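Local coordinates for protein-glutamine gamma-glutamyltransferase 2 (Pagrus major, PDB 1G0D) that probably catalyses calcium-dependent cross-linking of proteins by joining peptide-bound glutamine to lysine side chains or other primary amines, at residues 271-276 with 329-334; 298-303 with 355-360; 290-295 with 333-338; 234-239 with 513-518. All coordinates share one frame; numbering follows the deposited sequence.

Four contacts illustrate how one catalytic centre is assembled from distant parts of a chain. Contacts 1 and 3 are buried and share strand 329-339: contact 1 sets the start of helix 272-286 on it with sulfur and aromatic rings, whereas contact 3 zips it to strand 290-298 through backbone bonds and a salt bridge. Contacts 2 and 4 are partly buried and join loops, contact 2 through a few side-chain-to-backbone hydrogen bonds, contact 4 by packing. Contact 2 contributes Asp355, which bonds to His332 of contact 1. Contact 4 brings Tyr515 from a distant loop to beside Cys272. Contacts 3 and 4 lie farthest apart, their centres about 21 Å from each other.

Contact 1. Residues 271-276 with 329-334; sequences QCWVFA and WNFHCW
The sulfur of Cys272 is the meeting point here: the backbone N-H of Cys333 donates to it along an almost straight line (N to SG 3.6 Å, 170° at the hydrogen), although the sulfur's exact position is less sure, and ND1 of His332 lies 3.2 Å from the same SG. These are two members of the Cys-His-Asp catalytic triad of the transglutaminase fold, with the nucleophile at the first turn of helix 272-286 and the histidine on strand 329-339. Over the segments, helix and strand run nearly parallel, their axes 6.8 Å apart. CG of His332 is anti to the backbone N (chi1 171°); the ring meets Cys272 with its edge, and both CB and SG of Cys272 lie near the ring plane. The far nitrogen, NE2, is hydrogen-bonded to Asp355, which completes the triad and helps fix the ring's rotation. An alanine in place of His332 would remove the imidazole, and would probably leave SG of Cys272 without its flanking ND1 and the carboxylate of Asp355 without its mate. Round the sulfur the walls are aromatic. Trp329 presents its rim, CZ3 lying 4.2 Å from SG of Cys272, while Phe331 stands obliquely to that sulfur and puts CZ 3.8 Å from CE3 of Trp273. Tyr515 stacks on Phe331 and meets Trp273 edge-to-face. Farther along the helix, Ala276 rests its CB on the strand backbone, 3.8 Å from O of Trp334. Next to the triad, CB of Trp273 packs on SG of Cys333 at 3.4 Å.

Contact 2. Residues 298-303 with 355-360; sequences SAHDVD and DPTPQE
The imidazole of His300 has NE2 of Gln359 over one face, displaced toward the rim, and the carbonyl oxygen of Pro358 in plane at its edge; Trp329 meets the ring edge-to-face and His332 meets it with planes about 45° apart. The amide plane of Gln359 is also turned 45° from the ring. At the edge, NE2 of His300 donates a weak, bent bond to O of Pro358 (3.2 Å). Gln359 is bent at chi2 (49°), and its NE2 reaches the backbone O of His300 at 2.9 Å, a bond whose acceptor is less surely placed. The other ring nitrogen, ND1 of His300, is hydrogen-bonded to Glu393 of helix 387-395. An alanine here would take away the ring and would probably leave O of Pro358 and the carboxylate of Glu393 each without this mate. Asp355, at the start of the second loop, belongs to the catalytic triad; its OD1 receives a weak bond from N of Thr357 (3.3 Å). OD1 of Asp303 touches CB of Glu360 at 3.5 Å and bonds to N of Leu361. With Asp301, Asp303 and Glu360 gathered but not touching through their charged atoms, this partly exposed margin probably carries a negative potential.

Contact 3. Residues 290-295 with 333-338; sequences TRPITN and CWVESW. With SO4 (sulfate ion), chain B.
Strands 290-295 and 333-338 run antiparallel, the axes of the two short segments coming within 4.5 Å of each other, with Arg291 and Glu336, and Ile293 and Trp334, as the hydrogen-bonded pairs. They are neighbours in the four-stranded antiparallel sheet of the catalytic core, where 290-298 is an outermost strand. Pro292 faces Val335 in a non-hydrogen-bonded pair, where its missing N-H costs this ladder nothing. On one face of the sheet, Arg291 and Glu336 extend alongside each other in the same direction. CG of Arg291 lies between the backbone N and the carbonyl carbon (chi1 46°), and the chain is extended from there to NE. Two guanidinium nitrogens grip one carboxylate oxygen: NE of Arg291 is 2.9 Å and NH2 2.8 Å from OE1 of Glu336, both approaching nearly along its C-O axis. The guanidinium is turned 57° from the carboxylate, and Trp351 provides it with a cation-pi partner. NH1 of Arg291 bonds to O4 of a sulfate ion (3.1 Å), probably from the crystallisation liquor, which Trp351 also holds. The other oxygen of Glu336 bonds weakly to Tyr440, which also engages the indole N-H of Trp334. Over the five-membered ring of that indole lies CG1 of Ile293 in a CH-pi contact whose closeness is doubtful, the isoleucine being modelled too near the ring. On the opposite face, against Leu283 of helix 272-286, CG2 of Thr290 packs on CG1 of Val335 at 3.6 Å, and OG of Ser337 donates to OG1 of Thr290 at 3.1 Å, the latter oxygen also bonding to O of Ile288.

Contact 4. Residues 234-239 with 513-518; sequences GRWEEP and VTYNSL
Trp236 has CG anti to its own carbonyl carbon (chi1 -55°), and its ring edge meets Tyr515, whose CG stands at an unusual chi1 of 95°; the end of that side chain approaches the indole. The hydroxyl OH of Tyr515 lies near the indole plane, at the edge, 3.2 Å from CZ3 of Trp236; the two side chains cross obliquely. Asn516 meets the same tryptophan, OD1 of Asn516 coming 3.5 Å from CB of Trp236. Amide and indole are far from coplanar. Residues 513-518 form the loop that follows strand 502-513, in the region of the first beta-barrel of transglutaminases, and carry a type I beta turn from Thr514 to Ser517. The turn is secured by N of Ser517 to O of Thr514 at 2.8 Å, and just past it N of Leu518 donates to OG1 of Thr514 at 2.9 Å. Tyr515, important for catalytic activity, reaches from this turn to the active site, where its hydroxyl is weakly bonded to N of Cys272; this is consistent with the latent form of the family, in which a barrel-loop tyrosine lies against the catalytic cysteine. Farther out the contact is apolar: CD2 of Leu518 meets CG of Glu237 at 3.8 Å, while the carboxylate of Glu237 goes to Arg324 and Arg520 in salt bridges. The loop 234-239 is itself tied, NH1 of Arg235 bonding to O of Pro239 at 2.7 Å and NE of Arg235 bonding to that same oxygen.

Contact 1. Residues 271-276 with 329-334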
# COMPACT_ATOMS: atom_id res chain seq x y z
N GLN A 271 -4.16 4.59 8.19
CA GLN A 271 -5.10 5.16 7.23
C GLN A 271 -4.88 4.41 5.90
O GLN A 271 -3.91 3.68 5.78
CB GLN A 271 -4.88 6.67 7.11
CG GLN A 271 -5.84 7.40 8.03
CD GLN A 271 -5.37 8.78 8.45
OE1 GLN A 271 -4.54 9.43 7.79
NE2 GLN A 271 -5.92 9.23 9.57
N CYS A 272 -5.76 4.59 4.91
CA CYS A 272 -5.65 3.82 3.67
C CYS A 272 -4.29 3.55 3.05
O CYS A 272 -4.00 2.38 2.78
CB CYS A 272 -6.64 4.32 2.62
SG CYS A 272 -6.18 5.76 1.75
N TRP A 273 -3.43 4.54 2.84
CA TRP A 273 -2.11 4.23 2.25
C TRP A 273 -1.15 3.43 3.19
O TRP A 273 -0.23 2.77 2.71
CB TRP A 273 -1.39 5.50 1.73
CG TRP A 273 -0.84 6.27 2.83
CD1 TRP A 273 0.40 6.13 3.38
CD2 TRP A 273 -1.54 7.21 3.64
NE1 TRP A 273 0.51 6.92 4.49
CE2 TRP A 273 -0.67 7.59 4.68
CE3 TRP A 273 -2.83 7.76 3.59
CZ2 TRP A 273 -1.05 8.51 5.67
CZ3 TRP A 273 -3.20 8.66 4.56
CH2 TRP A 273 -2.32 9.02 5.59
N VAL A 274 -1.35 3.50 4.51
CA VAL A 274 -0.53 2.72 5.45
C VAL A 274 -0.93 1.22 5.46
O VAL A 274 -0.10 0.34 5.73
CB VAL A 274 -0.67 3.23 6.89
CG1 VAL A 274 0.17 2.42 7.80
CG2 VAL A 274 -0.23 4.62 6.98
N PHE A 275 -2.21 0.94 5.16
CA PHE A 275 -2.77 -0.42 5.09
C PHE A 275 -2.23 -1.04 3.81
O PHE A 275 -1.86 -2.20 3.78
CB PHE A 275 -4.30 -0.43 4.90
CG PHE A 275 -5.08 0.11 6.04
CD1 PHE A 275 -4.54 0.15 7.32
CD2 PHE A 275 -6.33 0.69 5.81
CE1 PHE A 275 -5.22 0.79 8.35
CE2 PHE A 275 -7.04 1.33 6.83
CZ PHE A 275 -6.48 1.39 8.10
N ALA A 276 -2.26 -0.27 2.72
CA ALA A 276 -1.79 -0.76 1.43
C ALA A 276 -0.29 -1.08 1.49
O ALA A 276 0.11 -2.18 1.09
CB ALA A 276 -2.08 0.26 0.37
N TRP A 329 -12.89 11.28 -2.00
CA TRP A 329 -11.64 11.47 -1.28
C TRP A 329 -10.60 12.16 -2.17
O TRP A 329 -10.66 12.02 -3.40
CB TRP A 329 -11.11 10.11 -0.86
CG TRP A 329 -11.93 9.42 0.17
CD1 TRP A 329 -13.27 9.62 0.44
CD2 TRP A 329 -11.48 8.41 1.08
NE1 TRP A 329 -13.67 8.79 1.47
CE2 TRP A 329 -12.59 8.04 1.88
CE3 TRP A 329 -10.25 7.77 1.31
CZ2 TRP A 329 -12.49 7.05 2.88
CZ3 TRP A 329 -10.16 6.80 2.31
CH2 TRP A 329 -11.27 6.45 3.08
N ASN A 330 -9.64 12.87 -1.58
CA ASN A 330 -8.61 13.53 -2.39
C ASN A 330 -7.80 12.46 -3.15
O ASN A 330 -7.34 12.67 -4.29
CB ASN A 330 -7.67 14.36 -1.52
CG ASN A 330 -8.28 15.69 -1.09
OD1 ASN A 330 -9.45 15.98 -1.35
ND2 ASN A 330 -7.47 16.51 -0.42
N PHE A 331 -7.63 11.31 -2.51
CA PHE A 331 -6.94 10.16 -3.10
C PHE A 331 -7.23 8.98 -2.21
O PHE A 331 -7.73 9.13 -1.10
CB PHE A 331 -5.41 10.38 -3.23
CG PHE A 331 -4.66 10.26 -1.93
CD1 PHE A 331 -4.36 11.39 -1.16
CD2 PHE A 331 -4.28 9.02 -1.45
CE1 PHE A 331 -3.70 11.29 0.08
CE2 PHE A 331 -3.62 8.90 -0.20
CZ PHE A 331 -3.33 10.04 0.56
N HIS A 332 -6.97 7.80 -2.71
CA HIS A 332 -7.19 6.61 -1.93
C HIS A 332 -6.28 5.57 -2.52
O HIS A 332 -6.17 5.44 -3.73
CB HIS A 332 -8.62 6.13 -2.04
CG HIS A 332 -8.84 4.79 -1.41
ND1 HIS A 332 -8.37 4.47 -0.16
CD2 HIS A 332 -9.52 3.69 -1.85
CE1 HIS A 332 -8.75 3.24 0.16
NE2 HIS A 332 -9.45 2.75 -0.85
N CYS A 333 -5.64 4.81 -1.64
CA CYS A 333 -4.71 3.78 -2.02
C CYS A 333 -5.16 2.33 -1.80
O CYS A 333 -5.91 2.01 -0.87
CB CYS A 333 -3.42 3.99 -1.25
SG CYS A 333 -2.66 5.57 -1.38
N TRP A 334 -4.68 1.45 -2.66
CA TRP A 334 -4.90 0.02 -2.52
C TRP A 334 -3.68 -0.69 -3.11
O TRP A 334 -2.63 -0.09 -3.36
CB TRP A 334 -6.23 -0.46 -3.16
CG TRP A 334 -6.38 -0.23 -4.62
CD1 TRP A 334 -5.90 -1.01 -5.63
CD2 TRP A 334 -7.11 0.85 -5.25
NE1 TRP A 334 -6.28 -0.48 -6.86
CE2 TRP A 334 -7.01 0.65 -6.65
CE3 TRP A 334 -7.82 1.95 -4.77
CZ2 TRP A 334 -7.61 1.52 -7.57
CZ3 TRP A 334 -8.42 2.82 -5.70
CH2 TRP A 334 -8.30 2.59 -7.08

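Contact 2. Residues 298-303 with 355-360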
# COMPACT_ATOMS: atom_id res chain seq x y z
N SER A 298 -11.26 9.70 -5.39
CA SER A 298 -11.76 8.37 -5.10
C SER A 298 -13.18 8.24 -4.64
O SER A 298 -13.52 8.72 -3.59
CB SER A 298 -10.88 7.75 -4.04
OG SER A 298 -10.20 6.65 -4.59
N ALA A 299 -14.01 7.57 -5.41
CA ALA A 299 -15.39 7.37 -4.98
C ALA A 299 -15.52 6.24 -3.94
O ALA A 299 -16.34 5.33 -4.07
CB ALA A 299 -16.26 7.07 -6.16
N HIS A 300 -14.72 6.33 -2.88
CA HIS A 300 -14.78 5.32 -1.82
C HIS A 300 -16.07 5.37 -1.01
O HIS A 300 -16.66 4.35 -0.65
CB HIS A 300 -13.62 5.50 -0.86
CG HIS A 300 -13.49 4.38 0.10
ND1 HIS A 300 -13.23 3.08 -0.31
CD2 HIS A 300 -13.60 4.33 1.45
CE1 HIS A 300 -13.19 2.29 0.75
NE2 HIS A 300 -13.41 3.02 1.83
N ASP A 301 -16.44 6.61 -0.68
CA ASP A 301 -17.60 7.03 0.11
C ASP A 301 -18.97 6.53 -0.33
O ASP A 301 -19.86 6.31 0.49
CB ASP A 301 -17.67 8.54 0.03
CG ASP A 301 -17.54 9.05 -1.43
OD1 ASP A 301 -16.40 9.14 -1.91
OD2 ASP A 301 -18.57 9.34 -2.09
N VAL A 302 -19.11 6.43 -1.64
CA VAL A 302 -20.31 6.03 -2.37
C VAL A 302 -20.89 4.64 -2.00
O VAL A 302 -22.07 4.33 -2.25
CB VAL A 302 -19.94 6.20 -3.87
CG1 VAL A 302 -20.16 4.96 -4.66
CG2 VAL A 302 -20.66 7.39 -4.42
N ASP A 303 -20.07 3.79 -1.38
CA ASP A 303 -20.55 2.49 -1.00
C ASP A 303 -21.16 1.70 -2.17
O ASP A 303 -22.31 1.23 -2.14
CB ASP A 303 -21.58 2.62 0.10
CG ASP A 303 -21.74 1.35 0.88
OD1 ASP A 303 -20.71 0.82 1.38
OD2 ASP A 303 -22.90 0.87 0.99
N ASP A 355 -7.98 -4.27 -1.70
CA ASP A 355 -8.09 -3.04 -0.94
C ASP A 355 -8.27 -3.39 0.53
O ASP A 355 -9.31 -3.90 0.94
CB ASP A 355 -9.27 -2.24 -1.46
CG ASP A 355 -9.22 -0.79 -1.04
OD1 ASP A 355 -8.39 -0.44 -0.18
OD2 ASP A 355 -10.03 0.01 -1.56
N PRO A 356 -7.23 -3.14 1.36
CA PRO A 356 -7.33 -3.46 2.79
C PRO A 356 -8.30 -2.55 3.58
O PRO A 356 -8.78 -2.93 4.67
CB PRO A 356 -5.88 -3.34 3.30
CG PRO A 356 -5.01 -3.06 2.05
CD PRO A 356 -5.92 -2.54 1.01
N THR A 357 -8.56 -1.36 3.03
CA THR A 357 -9.45 -0.38 3.61
C THR A 357 -10.88 -0.90 3.55
O THR A 357 -11.43 -1.14 2.46
CB THR A 357 -9.37 0.94 2.87
OG1 THR A 357 -8.01 1.40 2.85
CG2 THR A 357 -10.24 1.96 3.57
N PRO A 358 -11.51 -1.07 4.73
CA PRO A 358 -12.88 -1.59 4.73
C PRO A 358 -13.81 -0.73 3.90
O PRO A 358 -13.58 0.47 3.72
CB PRO A 358 -13.26 -1.65 6.23
CG PRO A 358 -11.93 -1.70 6.96
CD PRO A 358 -11.02 -0.82 6.10
N GLN A 359 -14.84 -1.37 3.37
CA GLN A 359 -15.80 -0.68 2.55
C GLN A 359 -16.72 0.09 3.42
O GLN A 359 -17.19 -0.39 4.46
CB GLN A 359 -16.62 -1.61 1.69
CG GLN A 359 -17.45 -0.82 0.67
CD GLN A 359 -16.68 0.27 -0.16
OE1 GLN A 359 -15.72 -0.04 -0.90
NE2 GLN A 359 -17.13 1.54 -0.06
N GLU A 360 -16.94 1.32 2.96
CA GLU A 360 -17.77 2.31 3.60
C GLU A 360 -18.84 1.84 4.60
O GLU A 360 -18.64 1.91 5.81
CB GLU A 360 -18.42 3.20 2.52
CG GLU A 360 -17.53 4.38 2.11
CD GLU A 360 -17.63 5.58 3.06
OE1 GLU A 360 -18.48 5.56 3.98
OE2 GLU A 360 -16.85 6.54 2.89

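Contact 3. Residues 290-295 with 333-338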
# COMPACT_ATOMS: atom_id res chain seq x y z
N THR A 290 3.49 -7.55 -6.06
CA THR A 290 2.56 -6.50 -5.58
C THR A 290 3.03 -5.04 -5.73
O THR A 290 4.23 -4.72 -5.61
CB THR A 290 2.24 -6.80 -4.05
OG1 THR A 290 1.70 -8.13 -3.94
CG2 THR A 290 1.26 -5.81 -3.45
N ARG A 291 2.12 -4.13 -6.02
CA ARG A 291 2.49 -2.72 -6.10
C ARG A 291 1.38 -1.82 -5.59
O ARG A 291 0.20 -2.00 -5.94
CB ARG A 291 2.81 -2.30 -7.51
CG ARG A 291 1.80 -2.77 -8.53
CD ARG A 291 2.14 -2.22 -9.88
NE ARG A 291 1.10 -2.53 -10.83
CZ ARG A 291 1.21 -2.36 -12.14
NH1 ARG A 291 2.32 -1.86 -12.66
NH2 ARG A 291 0.18 -2.67 -12.92
N PRO A 292 1.71 -0.87 -4.72
CA PRO A 292 0.67 0.03 -4.20
C PRO A 292 0.17 0.97 -5.27
O PRO A 292 0.98 1.69 -5.87
CB PRO A 292 1.38 0.80 -3.09
CG PRO A 292 2.56 -0.04 -2.77
CD PRO A 292 3.00 -0.59 -4.08
N ILE A 293 -1.14 0.97 -5.52
CA ILE A 293 -1.67 1.92 -6.50
C ILE A 293 -2.52 3.00 -5.80
O ILE A 293 -3.21 2.70 -4.82
CB ILE A 293 -2.46 1.25 -7.66
CG1 ILE A 293 -3.88 1.18 -7.30
CG2 ILE A 293 -1.92 -0.09 -8.10
CD1 ILE A 293 -4.55 1.97 -8.33
N THR A 294 -2.43 4.25 -6.28
CA THR A 294 -3.18 5.38 -5.70
C THR A 294 -4.20 5.95 -6.68
O THR A 294 -3.91 6.17 -7.84
CB THR A 294 -2.23 6.53 -5.29
OG1 THR A 294 -1.31 6.06 -4.32
CG2 THR A 294 -2.98 7.62 -4.64
N ASN A 295 -5.41 6.21 -6.20
CA ASN A 295 -6.48 6.73 -7.04
C ASN A 295 -6.76 8.15 -6.64
O ASN A 295 -6.94 8.41 -5.45
CB ASN A 295 -7.73 5.91 -6.80
CG ASN A 295 -8.83 6.26 -7.74
OD1 ASN A 295 -8.58 6.67 -8.87
ND2 ASN A 295 -10.08 6.09 -7.30
N CYS A 333 -5.64 4.81 -1.64
CA CYS A 333 -4.71 3.78 -2.02
C CYS A 333 -5.16 2.33 -1.80
O CYS A 333 -5.91 2.01 -0.87
CB CYS A 333 -3.42 3.99 -1.25
SG CYS A 333 -2.66 5.57 -1.38
N TRP A 334 -4.68 1.45 -2.66
CA TRP A 334 -4.90 0.02 -2.52
C TRP A 334 -3.68 -0.69 -3.11
O TRP A 334 -2.63 -0.09 -3.36
CB TRP A 334 -6.23 -0.46 -3.16
CG TRP A 334 -6.38 -0.23 -4.62
CD1 TRP A 334 -5.90 -1.01 -5.63
CD2 TRP A 334 -7.11 0.85 -5.25
NE1 TRP A 334 -6.28 -0.48 -6.86
CE2 TRP A 334 -7.01 0.65 -6.65
CE3 TRP A 334 -7.82 1.95 -4.77
CZ2 TRP A 334 -7.61 1.52 -7.57
CZ3 TRP A 334 -8.42 2.82 -5.70
CH2 TRP A 334 -8.30 2.59 -7.08
N VAL A 335 -3.81 -1.97 -3.35
CA VAL A 335 -2.69 -2.71 -3.84
C VAL A 335 -3.12 -3.61 -4.99
O VAL A 335 -4.26 -4.02 -5.05
CB VAL A 335 -2.15 -3.47 -2.62
CG1 VAL A 335 -2.19 -4.96 -2.79
CG2 VAL A 335 -0.85 -2.92 -2.28
N GLU A 336 -2.22 -3.85 -5.94
CA GLU A 336 -2.50 -4.74 -7.08
C GLU A 336 -1.57 -5.95 -6.90
O GLU A 336 -0.37 -5.76 -6.67
CB GLU A 336 -2.15 -4.04 -8.38
CG GLU A 336 -3.32 -3.77 -9.31
CD GLU A 336 -2.93 -2.85 -10.43
OE1 GLU A 336 -1.79 -2.93 -10.94
OE2 GLU A 336 -3.76 -2.01 -10.81
N SER A 337 -2.09 -7.18 -6.98
CA SER A 337 -1.24 -8.37 -6.86
C SER A 337 -1.34 -9.21 -8.13
O SER A 337 -2.42 -9.39 -8.66
CB SER A 337 -1.66 -9.25 -5.67
OG SER A 337 -1.26 -8.70 -4.43
N TRP A 338 -0.22 -9.73 -8.60
CA TRP A 338 -0.20 -10.55 -9.81
C TRP A 338 -0.45 -12.00 -9.52
O TRP A 338 0.23 -12.59 -8.71
CB TRP A 338 1.16 -10.47 -10.50
CG TRP A 338 1.16 -11.11 -11.85
CD1 TRP A 338 1.43 -12.43 -12.15
CD2 TRP A 338 0.85 -10.47 -13.09
NE1 TRP A 338 1.32 -12.63 -13.51
CE2 TRP A 338 0.96 -11.44 -14.11
CE3 TRP A 338 0.49 -9.16 -13.46
CZ2 TRP A 338 0.72 -11.14 -15.46
CZ3 TRP A 338 0.25 -8.86 -14.80
CH2 TRP A 338 0.36 -9.85 -15.77
S SO4 B . 1.84 -3.48 -16.26
O1 SO4 B . 0.47 -3.71 -16.23
O2 SO4 B . 2.48 -4.60 -15.67
O3 SO4 B . 2.12 -3.53 -17.62
O4 SO4 B . 2.13 -2.17 -15.73

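Contact 4. Residues 234-239 with 513-518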
# COMPACT_ATOMS: atom_id res chain seq x y z
N GLY A 234 -7.70 1.54 12.44
CA GLY A 234 -7.86 2.73 11.63
C GLY A 234 -8.41 3.90 12.43
O GLY A 234 -9.28 3.71 13.29
N ARG A 235 -7.89 5.09 12.18
CA ARG A 235 -8.37 6.31 12.83
C ARG A 235 -8.35 7.34 11.71
O ARG A 235 -7.28 7.78 11.28
CB ARG A 235 -7.44 6.77 13.92
CG ARG A 235 -7.93 8.02 14.65
CD ARG A 235 -8.81 7.59 15.80
NE ARG A 235 -8.55 8.37 17.00
CZ ARG A 235 -8.77 7.92 18.23
NH1 ARG A 235 -8.51 8.71 19.26
NH2 ARG A 235 -9.24 6.70 18.44
N TRP A 236 -9.54 7.73 11.26
CA TRP A 236 -9.67 8.65 10.16
C TRP A 236 -9.57 10.11 10.51
O TRP A 236 -9.49 10.95 9.61
CB TRP A 236 -10.94 8.31 9.39
CG TRP A 236 -10.86 6.84 8.97
CD1 TRP A 236 -11.37 5.78 9.65
CD2 TRP A 236 -10.05 6.27 7.90
NE1 TRP A 236 -10.92 4.59 9.10
CE2 TRP A 236 -10.11 4.86 8.03
CE3 TRP A 236 -9.28 6.81 6.86
CZ2 TRP A 236 -9.44 4.00 7.17
CZ3 TRP A 236 -8.62 5.94 6.01
CH2 TRP A 236 -8.70 4.55 6.17
N GLU A 237 -9.56 10.42 11.81
CA GLU A 237 -9.38 11.81 12.23
C GLU A 237 -8.54 12.06 13.46
O GLU A 237 -8.56 11.32 14.46
CB GLU A 237 -10.71 12.58 12.35
CG GLU A 237 -10.65 13.93 11.61
CD GLU A 237 -11.70 14.89 12.06
OE1 GLU A 237 -12.63 14.45 12.76
OE2 GLU A 237 -11.59 16.09 11.73
N GLU A 238 -7.83 13.18 13.29
CA GLU A 238 -6.81 13.79 14.12
C GLU A 238 -6.52 13.53 15.59
O GLU A 238 -5.36 13.31 15.92
CB GLU A 238 -6.79 15.27 13.79
CG GLU A 238 -6.23 16.09 14.82
CD GLU A 238 -7.31 16.77 15.55
OE1 GLU A 238 -7.30 16.59 16.79
OE2 GLU A 238 -8.16 17.45 14.91
N PRO A 239 -7.49 13.61 16.51
CA PRO A 239 -6.91 13.29 17.84
C PRO A 239 -6.51 11.78 17.91
O PRO A 239 -7.34 10.92 18.21
CB PRO A 239 -8.01 13.64 18.83
CG PRO A 239 -9.26 13.64 18.00
CD PRO A 239 -8.91 13.98 16.56
N VAL A 513 -10.01 20.88 5.24
CA VAL A 513 -10.50 19.54 4.90
C VAL A 513 -9.47 18.44 5.27
O VAL A 513 -8.30 18.74 5.62
CB VAL A 513 -10.77 19.52 3.39
CG1 VAL A 513 -9.79 18.64 2.70
CG2 VAL A 513 -12.19 19.11 3.09
N THR A 514 -9.90 17.18 5.22
CA THR A 514 -8.99 16.05 5.48
C THR A 514 -8.90 15.31 4.16
O THR A 514 -9.80 15.46 3.31
CB THR A 514 -9.48 15.05 6.53
OG1 THR A 514 -10.65 14.37 6.06
CG2 THR A 514 -9.78 15.73 7.83
N TYR A 515 -7.86 14.51 3.96
CA TYR A 515 -7.77 13.82 2.68
C TYR A 515 -9.03 13.00 2.44
O TYR A 515 -9.52 12.98 1.32
CB TYR A 515 -6.50 12.97 2.55
CG TYR A 515 -6.64 11.52 2.90
CD1 TYR A 515 -6.44 11.08 4.21
CD2 TYR A 515 -6.88 10.56 1.92
CE1 TYR A 515 -6.47 9.71 4.54
CE2 TYR A 515 -6.92 9.16 2.25
CZ TYR A 515 -6.71 8.76 3.56
OH TYR A 515 -6.73 7.43 3.90
N ASN A 516 -9.58 12.36 3.47
CA ASN A 516 -10.80 11.59 3.23
C ASN A 516 -12.07 12.42 3.22
O ASN A 516 -13.14 11.95 3.57
CB ASN A 516 -10.98 10.38 4.17
CG ASN A 516 -10.83 10.69 5.62
OD1 ASN A 516 -11.52 10.12 6.43
ND2 ASN A 516 -9.91 11.55 5.96
N SER A 517 -11.94 13.66 2.77
CA SER A 517 -13.07 14.56 2.65
C SER A 517 -13.90 14.86 3.91
O SER A 517 -15.12 15.02 3.84
CB SER A 517 -13.97 14.03 1.54
OG SER A 517 -13.41 14.36 0.29
N LEU A 518 -13.26 14.94 5.06
CA LEU A 518 -13.97 15.25 6.28
C LEU A 518 -13.86 16.75 6.45
O LEU A 518 -12.79 17.26 6.76
CB LEU A 518 -13.32 14.57 7.47
CG LEU A 518 -14.06 13.62 8.40
CD1 LEU A 518 -15.13 12.90 7.67
CD2 LEU A 518 -13.09 12.64 8.95